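Local coordinates for conserved protein (Methanosarcina mazei, PDB 2NR4) that is of uncharacterised function but binds flavin mononucleotide, which suggests a flavin-dependent role, at residues Ala35-Glu40 against Lys74-Asn79; Asn79-Pro84 against Pro111-Ala116; Asn161-Ala166 against Lys202-Ile207; Ser22-Arg27 against Ala116-Val121. All coordinates share one frame; numbering follows the deposited sequence.

Contact 1 of 4, residues Ala35-Glu40 against Lys74-Asn79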
loop_
_atom_site.group_PDB
_atom_site.type_symbol
_atom_site.label_atom_id
_atom_site.label_comp_id
_atom_site.label_asym_id
_atom_site.label_seq_id
_atom_site.Cartn_x
_atom_site.Cartn_y
_atom_site.Cartn_z
ATOM N N ALA A 35 -11.201 -2.556 11.614
ATOM C CA ALA A 35 -12.350 -3.392 11.947
ATOM C C ALA A 35 -13.329 -2.556 12.751
ATOM O O ALA A 35 -12.916 -1.946 13.736
ATOM C CB ALA A 35 -11.891 -4.532 12.780
ATOM N N SER A 36 -14.608 -2.556 12.355
ATOM C CA SER A 36 -15.647 -1.878 13.190
ATOM C C SER A 36 -16.420 -2.953 13.952
ATOM O O SER A 36 -16.751 -4.006 13.397
ATOM C CB SER A 36 -16.613 -1.026 12.351
ATOM O OG SER A 36 -17.102 -1.717 11.211
ATOM N N THR A 37 -16.737 -2.683 15.215
ATOM C CA THR A 37 -17.460 -3.668 16.028
ATOM C C THR A 37 -18.389 -2.849 16.946
ATOM O O THR A 37 -18.247 -1.631 17.025
ATOM C CB THR A 37 -16.517 -4.472 16.948
ATOM O OG1 THR A 37 -15.636 -3.602 17.704
ATOM C CG2 THR A 37 -15.704 -5.582 16.196
ATOM N N GLY A 38 -19.293 -3.516 17.662
ATOM C CA GLY A 38 -20.035 -2.838 18.729
ATOM C C GLY A 38 -21.399 -2.362 18.302
ATOM O O GLY A 38 -21.567 -1.216 17.938
ATOM N N PHE A 39 -22.351 -3.279 18.340
ATOM C CA PHE A 39 -23.755 -3.004 18.141
ATOM C C PHE A 39 -24.178 -1.788 18.959
ATOM O O PHE A 39 -24.736 -0.829 18.403
ATOM C CB PHE A 39 -24.578 -4.241 18.564
ATOM C CG PHE A 39 -24.797 -5.254 17.468
ATOM C CD1 PHE A 39 -25.696 -5.000 16.427
ATOM C CD2 PHE A 39 -24.163 -6.505 17.511
ATOM C CE1 PHE A 39 -25.922 -5.963 15.416
ATOM C CE2 PHE A 39 -24.376 -7.472 16.505
ATOM C CZ PHE A 39 -25.265 -7.197 15.462
ATOM N N GLU A 40 -23.836 -1.790 20.252
ATOM C CA GLU A 40 -24.347 -0.800 21.218
ATOM C C GLU A 40 -23.476 0.442 21.423
ATOM O O GLU A 40 -23.911 1.416 22.008
ATOM C CB GLU A 40 -24.529 -1.474 22.586
ATOM C CG GLU A 40 -25.590 -2.553 22.629
ATOM C CD GLU A 40 -25.668 -3.228 23.995
ATOM O OE1 GLU A 40 -25.327 -2.591 25.042
ATOM O OE2 GLU A 40 -26.078 -4.406 24.032
ATOM N N LYS A 74 -20.188 -11.537 18.435
ATOM C CA LYS A 74 -19.753 -12.427 17.311
ATOM C C LYS A 74 -19.989 -11.854 15.912
ATOM O O LYS A 74 -20.414 -12.556 14.950
ATOM C CB LYS A 74 -20.309 -13.848 17.451
ATOM C CG LYS A 74 -19.840 -14.562 18.731
ATOM C CD LYS A 74 -20.873 -14.291 19.824
ATOM C CE LYS A 74 -20.791 -15.290 20.959
ATOM N NZ LYS A 74 -21.692 -14.826 22.067
ATOM N N CYS A 75 -19.681 -10.576 15.789
ATOM C CA CYS A 75 -19.818 -9.863 14.524
ATOM C C CYS A 75 -18.760 -8.775 14.460
ATOM O O CYS A 75 -18.415 -8.140 15.486
ATOM C CB CYS A 75 -21.209 -9.229 14.391
ATOM S SG CYS A 75 -21.652 -8.455 12.810
ATOM N N LEU A 76 -18.237 -8.577 13.250
ATOM C CA LEU A 76 -17.153 -7.587 13.007
ATOM C C LEU A 76 -17.192 -7.236 11.539
ATOM O O LEU A 76 -17.480 -8.110 10.708
ATOM C CB LEU A 76 -15.817 -8.205 13.434
ATOM C CG LEU A 76 -14.438 -7.681 13.021
ATOM C CD1 LEU A 76 -13.414 -8.338 13.937
ATOM C CD2 LEU A 76 -14.095 -7.942 11.522
ATOM N N ALA A 77 -16.912 -5.981 11.187
ATOM C CA ALA A 77 -16.886 -5.597 9.777
ATOM C C ALA A 77 -15.471 -5.124 9.399
ATOM O O ALA A 77 -14.833 -4.417 10.169
ATOM C CB ALA A 77 -17.864 -4.473 9.524
ATOM N N SER A 78 -14.977 -5.564 8.245
ATOM C CA SER A 78 -13.801 -4.943 7.681
ATOM C C SER A 78 -14.155 -3.599 7.059
ATOM O O SER A 78 -15.225 -3.435 6.448
ATOM C CB SER A 78 -13.226 -5.868 6.581
ATOM O OG SER A 78 -14.191 -6.134 5.566
ATOM N N ASN A 79 -13.241 -2.647 7.150
ATOM C CA ASN A 79 -13.309 -1.361 6.446
ATOM C C ASN A 79 -11.965 -1.060 5.778
ATOM O O ASN A 79 -10.950 -0.868 6.477
ATOM C CB ASN A 79 -13.590 -0.213 7.414
ATOM C CG ASN A 79 -14.933 -0.400 8.135
ATOM O OD1 ASN A 79 -15.970 0.051 7.644
ATOM N ND2 ASN A 79 -14.921 -1.133 9.248
HETATM O O HOH W 1 -19.270 -6.445 17.409
#

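Contact 2 of 4, residues Asn79-Pro84 against Pro111-Ala116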
loop_
_atom_site.group_PDB
_atom_site.type_symbol
_atom_site.label_atom_id
_atom_site.label_comp_id
_atom_site.label_asym_id
_atom_site.label_seq_id
_atom_site.Cartn_x
_atom_site.Cartn_y
_atom_site.Cartn_z
ATOM N N ASN A 79 -13.241 -2.647 7.150
ATOM C CA ASN A 79 -13.309 -1.361 6.446
ATOM C C ASN A 79 -11.965 -1.060 5.778
ATOM O O ASN A 79 -10.950 -0.868 6.477
ATOM C CB ASN A 79 -13.590 -0.213 7.414
ATOM C CG ASN A 79 -14.933 -0.400 8.135
ATOM O OD1 ASN A 79 -15.970 0.051 7.644
ATOM N ND2 ASN A 79 -14.921 -1.133 9.248
ATOM N N VAL A 80 -11.985 -0.979 4.459
ATOM C CA VAL A 80 -10.759 -0.629 3.701
ATOM C C VAL A 80 -10.572 0.871 3.751
ATOM O O VAL A 80 -11.480 1.632 3.379
ATOM C CB VAL A 80 -10.784 -1.132 2.218
ATOM C CG1 VAL A 80 -9.550 -0.578 1.466
ATOM C CG2 VAL A 80 -10.848 -2.673 2.172
ATOM N N VAL A 81 -9.416 1.284 4.243
ATOM C CA VAL A 81 -9.102 2.689 4.459
ATOM C C VAL A 81 -7.704 2.958 3.860
ATOM O O VAL A 81 -6.746 2.236 4.166
ATOM C CB VAL A 81 -9.167 2.957 5.991
ATOM C CG1 VAL A 81 -8.352 4.214 6.407
ATOM C CG2 VAL A 81 -10.655 2.932 6.507
ATOM N N TYR A 82 -7.595 3.993 3.023
ATOM C CA TYR A 82 -6.293 4.417 2.462
ATOM C C TYR A 82 -5.773 5.675 3.166
ATOM O O TYR A 82 -4.673 6.113 2.900
ATOM C CB TYR A 82 -6.407 4.736 0.958
ATOM C CG TYR A 82 -6.886 3.587 0.102
ATOM C CD1 TYR A 82 -6.502 2.290 0.367
ATOM C CD2 TYR A 82 -7.686 3.822 -1.006
ATOM C CE1 TYR A 82 -6.928 1.230 -0.443
ATOM C CE2 TYR A 82 -8.122 2.779 -1.805
ATOM C CZ TYR A 82 -7.744 1.489 -1.515
ATOM O OH TYR A 82 -8.192 0.452 -2.300
ATOM N N ASP A 83 -6.555 6.206 4.101
ATOM C CA ASP A 83 -6.201 7.409 4.830
ATOM C C ASP A 83 -5.367 7.099 6.084
ATOM O O ASP A 83 -5.860 6.450 7.006
ATOM C CB ASP A 83 -7.501 8.122 5.203
ATOM C CG ASP A 83 -7.273 9.394 5.972
ATOM O OD1 ASP A 83 -6.128 9.976 5.972
ATOM O OD2 ASP A 83 -8.288 9.817 6.572
ATOM N N PRO A 84 -4.098 7.557 6.128
ATOM C CA PRO A 84 -3.251 7.171 7.256
ATOM C C PRO A 84 -3.723 7.851 8.556
ATOM O O PRO A 84 -3.483 7.328 9.628
ATOM C CB PRO A 84 -1.871 7.683 6.831
ATOM C CG PRO A 84 -2.214 8.883 5.958
ATOM C CD PRO A 84 -3.375 8.414 5.170
ATOM N N PRO A 111 -22.463 -1.234 12.589
ATOM C CA PRO A 111 -21.695 -0.053 12.236
ATOM C C PRO A 111 -20.522 -0.361 11.268
ATOM O O PRO A 111 -19.760 -1.316 11.506
ATOM C CB PRO A 111 -21.104 0.369 13.573
ATOM C CG PRO A 111 -20.978 -0.882 14.350
ATOM C CD PRO A 111 -22.189 -1.665 13.971
ATOM N N VAL A 112 -20.404 0.448 10.223
ATOM C CA VAL A 112 -19.189 0.467 9.356
ATOM C C VAL A 112 -18.720 1.913 9.296
ATOM O O VAL A 112 -19.479 2.811 9.675
ATOM C CB VAL A 112 -19.468 -0.121 7.963
ATOM C CG1 VAL A 112 -19.865 -1.606 8.059
ATOM C CG2 VAL A 112 -20.524 0.690 7.180
ATOM N N LEU A 113 -17.482 2.156 8.866
ATOM C CA LEU A 113 -17.002 3.529 8.729
ATOM C C LEU A 113 -17.612 4.235 7.527
ATOM O O LEU A 113 -17.673 3.675 6.436
ATOM C CB LEU A 113 -15.480 3.584 8.634
ATOM C CG LEU A 113 -14.759 3.031 9.869
ATOM C CD1 LEU A 113 -13.232 3.057 9.623
ATOM C CD2 LEU A 113 -15.090 3.857 11.094
ATOM N N LYS A 114 -18.041 5.478 7.732
ATOM C CA LYS A 114 -18.577 6.284 6.631
ATOM C C LYS A 114 -17.514 6.547 5.569
ATOM O O LYS A 114 -17.847 6.666 4.387
ATOM C CB LYS A 114 -19.087 7.608 7.151
ATOM C CG LYS A 114 -20.390 7.457 7.917
ATOM C CD LYS A 114 -20.742 8.777 8.609
ATOM C CE LYS A 114 -21.301 9.755 7.635
ATOM N NZ LYS A 114 -22.393 10.481 8.381
ATOM N N GLU A 115 -16.264 6.623 6.018
ATOM C CA GLU A 115 -15.126 6.880 5.142
ATOM C C GLU A 115 -14.479 5.588 4.604
ATOM O O GLU A 115 -13.448 5.647 3.942
ATOM C CB GLU A 115 -14.094 7.749 5.853
ATOM C CG GLU A 115 -14.550 9.208 6.113
ATOM C CD GLU A 115 -15.067 9.943 4.866
ATOM O OE1 GLU A 115 -14.498 9.781 3.754
ATOM O OE2 GLU A 115 -16.050 10.709 5.001
ATOM N N ALA A 116 -15.089 4.435 4.859
ATOM C CA ALA A 116 -14.607 3.189 4.246
ATOM C C ALA A 116 -14.693 3.205 2.715
ATOM O O ALA A 116 -15.676 3.666 2.120
ATOM C CB ALA A 116 -15.365 1.993 4.786
#

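Contact 3 of 4, residues Asn161-Ala166 against Lys202-Ile207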
loop_
_atom_site.group_PDB
_atom_site.type_symbol
_atom_site.label_atom_id
_atom_site.label_comp_id
_atom_site.label_asym_id
_atom_site.label_seq_id
_atom_site.Cartn_x
_atom_site.Cartn_y
_atom_site.Cartn_z
ATOM N N ASN A 161 3.241 3.551 3.955
ATOM C CA ASN A 161 3.694 2.289 4.521
ATOM C C ASN A 161 4.460 2.498 5.828
ATOM O O ASN A 161 4.354 1.698 6.753
ATOM C CB ASN A 161 4.568 1.557 3.494
ATOM C CG ASN A 161 3.811 1.201 2.228
ATOM O OD1 ASN A 161 2.586 1.340 2.124
ATOM N ND2 ASN A 161 4.563 0.738 1.218
ATOM N N ALA A 162 5.222 3.595 5.905
ATOM C CA ALA A 162 5.985 3.931 7.113
ATOM C C ALA A 162 5.092 4.290 8.276
ATOM O O ALA A 162 5.403 3.942 9.448
ATOM C CB ALA A 162 6.938 5.050 6.840
ATOM N N VAL A 163 3.981 4.942 7.972
ATOM C CA VAL A 163 2.966 5.254 8.997
ATOM C C VAL A 163 2.383 3.968 9.583
ATOM O O VAL A 163 2.283 3.852 10.801
ATOM C CB VAL A 163 1.801 6.127 8.445
ATOM C CG1 VAL A 163 0.636 6.236 9.510
ATOM C CG2 VAL A 163 2.331 7.524 8.086
ATOM N N LEU A 164 2.066 2.991 8.725
ATOM C CA LEU A 164 1.555 1.694 9.152
ATOM C C LEU A 164 2.553 1.010 10.111
ATOM O O LEU A 164 2.173 0.497 11.180
ATOM C CB LEU A 164 1.365 0.810 7.923
ATOM C CG LEU A 164 0.116 -0.021 7.813
ATOM C CD1 LEU A 164 -1.101 0.941 7.964
ATOM C CD2 LEU A 164 0.091 -0.734 6.404
ATOM N N GLU A 165 3.823 0.948 9.703
ATOM C CA GLU A 165 4.850 0.340 10.530
ATOM C C GLU A 165 4.999 1.097 11.834
ATOM O O GLU A 165 5.042 0.461 12.914
ATOM C CB GLU A 165 6.205 0.268 9.784
ATOM C CG GLU A 165 6.170 -0.655 8.561
ATOM C CD GLU A 165 5.771 -2.092 8.887
ATOM O OE1 GLU A 165 6.299 -2.650 9.861
ATOM O OE2 GLU A 165 4.892 -2.655 8.201
ATOM N N ALA A 166 5.045 2.422 11.764
ATOM C CA ALA A 166 5.223 3.251 12.979
ATOM C C ALA A 166 4.112 3.003 13.985
ATOM O O ALA A 166 4.356 3.023 15.208
ATOM C CB ALA A 166 5.302 4.745 12.625
ATOM N N LYS A 202 0.767 14.506 8.904
ATOM C CA LYS A 202 -0.220 14.683 9.987
ATOM C C LYS A 202 -0.391 13.415 10.839
ATOM O O LYS A 202 -0.474 13.487 12.072
ATOM C CB LYS A 202 -1.596 15.105 9.435
ATOM C CG LYS A 202 -1.724 16.552 8.977
ATOM C CD LYS A 202 -3.214 16.991 8.912
ATOM C CE LYS A 202 -3.502 17.777 7.606
ATOM N NZ LYS A 202 -2.405 18.764 7.330
ATOM N N ALA A 203 -0.423 12.249 10.175
ATOM C CA ALA A 203 -0.526 10.960 10.872
ATOM C C ALA A 203 0.636 10.706 11.821
ATOM O O ALA A 203 0.431 10.308 12.961
ATOM C CB ALA A 203 -0.671 9.801 9.869
ATOM N N MET A 204 1.856 10.979 11.362
ATOM C CA MET A 204 3.027 10.832 12.212
ATOM C C MET A 204 2.950 11.735 13.425
ATOM O O MET A 204 3.282 11.310 14.525
ATOM C CB MET A 204 4.314 11.125 11.434
ATOM C CG MET A 204 4.779 9.987 10.550
ATOM S SD MET A 204 4.943 8.355 11.342
ATOM C CE MET A 204 6.039 8.628 12.614
ATOM N N LYS A 205 2.500 12.969 13.239
ATOM C CA LYS A 205 2.329 13.899 14.361
ATOM C C LYS A 205 1.364 13.319 15.400
ATOM O O LYS A 205 1.600 13.418 16.614
ATOM C CB LYS A 205 1.820 15.248 13.857
ATOM C CG LYS A 205 2.575 16.486 14.418
ATOM C CD LYS A 205 2.122 17.786 13.715
ATOM C CE LYS A 205 3.299 18.746 13.426
ATOM N NZ LYS A 205 3.428 19.963 14.317
ATOM N N LEU A 206 0.290 12.679 14.931
ATOM C CA LEU A 206 -0.640 12.032 15.845
ATOM C C LEU A 206 -0.033 10.885 16.638
ATOM O O LEU A 206 -0.405 10.671 17.811
ATOM C CB LEU A 206 -1.923 11.597 15.131
ATOM C CG LEU A 206 -2.830 12.692 14.545
ATOM C CD1 LEU A 206 -4.059 12.009 13.969
ATOM C CD2 LEU A 206 -3.268 13.740 15.594
ATOM N N ILE A 207 0.865 10.120 16.014
ATOM C CA ILE A 207 1.579 9.038 16.720
ATOM C C ILE A 207 2.430 9.584 17.878
ATOM O O ILE A 207 2.407 9.026 18.996
ATOM C CB ILE A 207 2.448 8.142 15.763
ATOM C CG1 ILE A 207 1.530 7.297 14.868
ATOM C CG2 ILE A 207 3.298 7.185 16.564
ATOM C CD1 ILE A 207 2.182 6.661 13.618
#

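Contact 4 of 4, residues Ser22-Arg27 against Ala116-Val121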
loop_
_atom_site.group_PDB
_atom_site.type_symbol
_atom_site.label_atom_id
_atom_site.label_comp_id
_atom_site.label_asym_id
_atom_site.label_seq_id
_atom_site.Cartn_x
_atom_site.Cartn_y
_atom_site.Cartn_z
ATOM N N SER A 22 -12.364 -10.486 -2.557
ATOM C CA SER A 22 -11.243 -9.694 -3.106
ATOM C C SER A 22 -11.700 -8.367 -3.692
ATOM O O SER A 22 -10.941 -7.384 -3.711
ATOM C CB SER A 22 -10.484 -10.504 -4.152
ATOM O OG SER A 22 -11.275 -10.613 -5.307
ATOM N N SER A 23 -12.945 -8.328 -4.180
ATOM C CA SER A 23 -13.569 -7.092 -4.631
ATOM C C SER A 23 -13.765 -6.058 -3.526
ATOM O O SER A 23 -13.916 -4.859 -3.812
ATOM C CB SER A 23 -14.944 -7.408 -5.242
ATOM O OG SER A 23 -14.759 -8.034 -6.495
ATOM N N PHE A 24 -13.766 -6.524 -2.272
ATOM C CA PHE A 24 -13.962 -5.633 -1.101
ATOM C C PHE A 24 -12.689 -5.518 -0.262
ATOM O O PHE A 24 -12.732 -5.079 0.874
ATOM C CB PHE A 24 -15.133 -6.138 -0.250
ATOM C CG PHE A 24 -16.440 -6.190 -1.022
ATOM C CD1 PHE A 24 -17.225 -5.061 -1.139
ATOM C CD2 PHE A 24 -16.811 -7.351 -1.692
ATOM C CE1 PHE A 24 -18.398 -5.094 -1.881
ATOM C CE2 PHE A 24 -17.979 -7.400 -2.427
ATOM C CZ PHE A 24 -18.776 -6.265 -2.514
ATOM N N GLY A 25 -11.559 -5.910 -0.852
ATOM C CA GLY A 25 -10.263 -5.678 -0.228
ATOM C C GLY A 25 -9.811 -6.786 0.685
ATOM O O GLY A 25 -8.794 -6.632 1.339
ATOM N N ILE A 26 -10.517 -7.920 0.722
ATOM C CA ILE A 26 -10.081 -9.073 1.519
ATOM C C ILE A 26 -9.346 -10.055 0.609
ATOM O O ILE A 26 -9.968 -10.899 -0.043
ATOM C CB ILE A 26 -11.254 -9.773 2.272
ATOM C CG1 ILE A 26 -12.162 -8.728 2.936
ATOM C CG2 ILE A 26 -10.739 -10.837 3.290
ATOM C CD1 ILE A 26 -11.444 -7.813 3.869
ATOM N N ARG A 27 -8.020 -9.932 0.592
ATOM C CA ARG A 27 -7.152 -10.583 -0.400
ATOM C C ARG A 27 -6.286 -11.615 0.266
ATOM O O ARG A 27 -6.195 -11.685 1.505
ATOM C CB ARG A 27 -6.194 -9.578 -1.032
ATOM C CG ARG A 27 -6.730 -8.217 -1.338
ATOM C CD ARG A 27 -7.288 -8.160 -2.680
ATOM N NE ARG A 27 -6.270 -8.522 -3.675
ATOM C CZ ARG A 27 -5.544 -7.653 -4.368
ATOM N NH1 ARG A 27 -5.701 -6.343 -4.179
ATOM N NH2 ARG A 27 -4.658 -8.106 -5.264
ATOM N N ALA A 116 -15.089 4.435 4.859
ATOM C CA ALA A 116 -14.607 3.189 4.246
ATOM C C ALA A 116 -14.693 3.205 2.715
ATOM O O ALA A 116 -15.676 3.666 2.120
ATOM C CB ALA A 116 -15.365 1.993 4.786
ATOM N N ILE A 117 -13.652 2.692 2.071
ATOM C CA ILE A 117 -13.701 2.480 0.635
ATOM C C ILE A 117 -14.665 1.337 0.308
ATOM O O ILE A 117 -15.510 1.449 -0.576
ATOM C CB ILE A 117 -12.274 2.155 0.097
ATOM C CG1 ILE A 117 -11.248 3.256 0.499
ATOM C CG2 ILE A 117 -12.320 1.893 -1.392
ATOM C CD1 ILE A 117 -11.488 4.578 -0.117
ATOM N N ALA A 118 -14.496 0.222 1.011
ATOM C CA ALA A 118 -15.329 -0.956 0.897
ATOM C C ALA A 118 -15.457 -1.603 2.282
ATOM O O ALA A 118 -14.477 -1.611 3.082
ATOM C CB ALA A 118 -14.693 -1.947 -0.103
ATOM N N TRP A 119 -16.633 -2.168 2.576
ATOM C CA TRP A 119 -16.865 -2.824 3.888
ATOM C C TRP A 119 -17.466 -4.203 3.700
ATOM O O TRP A 119 -18.161 -4.459 2.681
ATOM C CB TRP A 119 -17.721 -1.926 4.833
ATOM C CG TRP A 119 -19.021 -1.496 4.226
ATOM C CD1 TRP A 119 -19.277 -0.305 3.589
ATOM C CD2 TRP A 119 -20.234 -2.270 4.146
ATOM N NE1 TRP A 119 -20.603 -0.292 3.129
ATOM C CE2 TRP A 119 -21.199 -1.480 3.462
ATOM C CE3 TRP A 119 -20.609 -3.541 4.612
ATOM C CZ2 TRP A 119 -22.509 -1.934 3.218
ATOM C CZ3 TRP A 119 -21.901 -3.991 4.366
ATOM C CH2 TRP A 119 -22.829 -3.191 3.654
ATOM N N VAL A 120 -17.179 -5.101 4.633
ATOM C CA VAL A 120 -17.826 -6.418 4.671
ATOM C C VAL A 120 -18.224 -6.657 6.114
ATOM O O VAL A 120 -17.380 -6.569 7.017
ATOM C CB VAL A 120 -16.891 -7.574 4.206
ATOM C CG1 VAL A 120 -17.656 -8.929 4.198
ATOM C CG2 VAL A 120 -16.287 -7.270 2.803
ATOM N N VAL A 121 -19.499 -6.953 6.346
ATOM C CA VAL A 121 -19.924 -7.385 7.668
ATOM C C VAL A 121 -19.771 -8.912 7.776
ATOM O O VAL A 121 -20.324 -9.670 6.963
ATOM C CB VAL A 121 -21.410 -6.944 7.986
ATOM C CG1 VAL A 121 -21.758 -7.384 9.405
ATOM C CG2 VAL A 121 -21.551 -5.451 7.824
HETATM O O HOH W 2 -13.681 -4.486 3.465
#

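Contact 1 of 4, residues Ala35-Glu40 against Lys74-Asn79
Ser36 has OG in the crowded position between its backbone N and carbonyl carbon (chi1 47°). Asn79 places CG anti to its own carbonyl carbon (chi1 -61°), so its amide reaches back to that hydroxyl. Asn79 ND2 donates to Ser36 OG over 3.0 Å, with the oxygen almost in the amide plane. Ser36 OG hydrogen-bonds to Pro111 O, and Asn79 ND2 also bonds Ile34 O. An alanine in place of Asn79 would probably leave Ser36 OG short of a donor and loosen this end of the strand pair. The backbones form an antiparallel hydrogen-bonded pair at Ser36 and Ala77. Ser36 N meets Ala77 O at 2.9 Å, and Ala77 N meets Ser36 O at 3.0 Å. Thr37 and Leu76 lie side by side, with Thr37 CG2 3.8 Å from Leu76 CB, while Thr37 OG1 bonds Asn69 ND2. Past the last pair a water takes over, accepting from Gly38 N and donating to Cys75 O. Farther out, Cys75 SG sits 5.5 Å from the Phe39 ring centroid, obliquely. This pairing of strands 29-37 and 75-79 closes the six-stranded antiparallel barrel, with the Thr37 side chain about 6 Å from the bound FMN.

Contact 2 of 4, residues Asn79-Pro84 against Pro111-Ala116
The flat group here is the Asn79 amide, and Leu113 lies over one of its faces. Leu113 CG stands 3.8 Å from Asn79 CG, the two side chains crossing at about a right angle. From the other side of the plane Trp119 CB comes up to OD1. The ND2 end is turned to strand 29-37. Asn79 ends a barrel strand, and it faces a type I beta turn, Leu113 to Ala116, that follows strand 110-113 of the small two-stranded sheet. Leu113 N donates to Asn79 OD1 over 2.9 Å. The N-H points well (161°), but it comes from above the carbonyl plane, 50° out of it. Ala116 CB lies 3.5 Å from Asn79 OD1, and Val112 CB is as near to this buried oxygen. A leucine in place of Asn79 would probably leave Leu113 N without this acceptor and disturb the start of the turn. The turn itself is closed by Ala116 N bonding Leu113 O at 3.1 Å. Tyr82 OH bonds Pro154 O of the second subunit. Ala116 CA touches Val80 O through a CH-O contact, and Val81 CG2 rests 4.0 Å from Leu113 CD1.

Contact 3 of 4, residues Asn161-Ala166 against Lys202-Ile207
Five buried apolar residues make the tight part of this contact, and no hydrogen bond crosses it. Val163 is the residue most buried by the partner helix. Its CG1, anti to the backbone N (chi1 171°), meets Ala203 CB at 3.8 Å. One turn on, Ala166 CB touches two side chains at once, with Met204 SD and Ile207 CD1 each 3.8 Å from it. In Met204 the bend at chi2 (-52°) brings SD to Ala166, and the bend at chi3 keeps CE near the same methyl. Ile207 CD1 also lies 4.0 Å from Val163 O. The solvent side is different. Lys202 and Lys205 are exposed on helix 198-210 and take no part. Glu165 is instead buried against the second subunit, with a salt bridge to Arg158 of that subunit. Over segments 161-166 and 202-207 the axes run nearly parallel, 12° apart, and approach to 10.1 Å. Helix 179-195 packs on Met204 through Glu189 and Ala192, and Val88 of helix 84-92 touches both Val163 and Ile207. The contact joins the first and last of the three C-terminal helices, 158-176 and 198-210, consistent with an up-down bundle, beside the FMN, about 8 Å from the Ile207 side chain.

Contact 4 of 4, residues Ser22-Arg27 against Ala116-Val121
Phe24 carries most of this contact. Its CB touches Val120 CG2 at 3.5 Å, and the two side chains cross at about a right angle. The ring meets Ala118 at its edge, with Phe24 CD1 4.1 Å from Ala118 CB. Phe24 CD1 also passes 4.0 Å from Trp119 O. This placing follows from chi1 of -60°, which sets Phe24 CG anti to its carbonyl carbon. Ile26 adds a looser touch, its CG1 4.4 Å from Val120 CG2. No direct hydrogen bond joins the segments. Instead one water donates to Phe24 O at 2.8 Å and to Ala118 O at 3.0 Å, so it links the two backbones.

The surface met by Phe24 belongs to strand 118-130 of the antiparallel barrel, and the loop 22-27 leads into its first strand, 29-37. Ala118 and Val120 point toward the loop, and Trp119 between them points away, as neighbours in a strand do. The Trp119 ring has Val121 N at its edge, in plane.

Farther out, the strand is held on both sides. Backbone hydrogen bonds join Val120 to Ser78, Ala118 to Val80, and Trp119 to Gly144 of strand 133-145. The loop has its own supports. Gly25 has phi 89° and psi 8°, where a CB would jam against the carbonyl O of Phe24, so the turn calls for glycine. Its N makes a weak bond to Ser22 O. In the second subunit, Glu152 forms a salt bridge with Arg27 NE, and Leu153 accepts a hydrogen bond from Arg27 NH1 through its O and packs on Ala118.

Contact 2 lies nearest the centre of the chain, about 8 Å from it, and contact 3 farthest, about 14 Å. All four are buried, though Phe24 of contact 4 is partly exposed. Contacts 1, 2 and 4 belong to the barrel side and touch one another; contact 3 lies among the helices, joined to contact 2 through Pro84. Contacts 1 and 2 share Asn79, contacts 2 and 4 share Ala116. The chemistry changes with place: backbone and amide bonds in contact 1, a single side-chain acceptor in contact 2, a water with apolar touches in contact 4, and purely apolar packing in contact 3. Contacts 2, 3 and 4 also meet the second subunit.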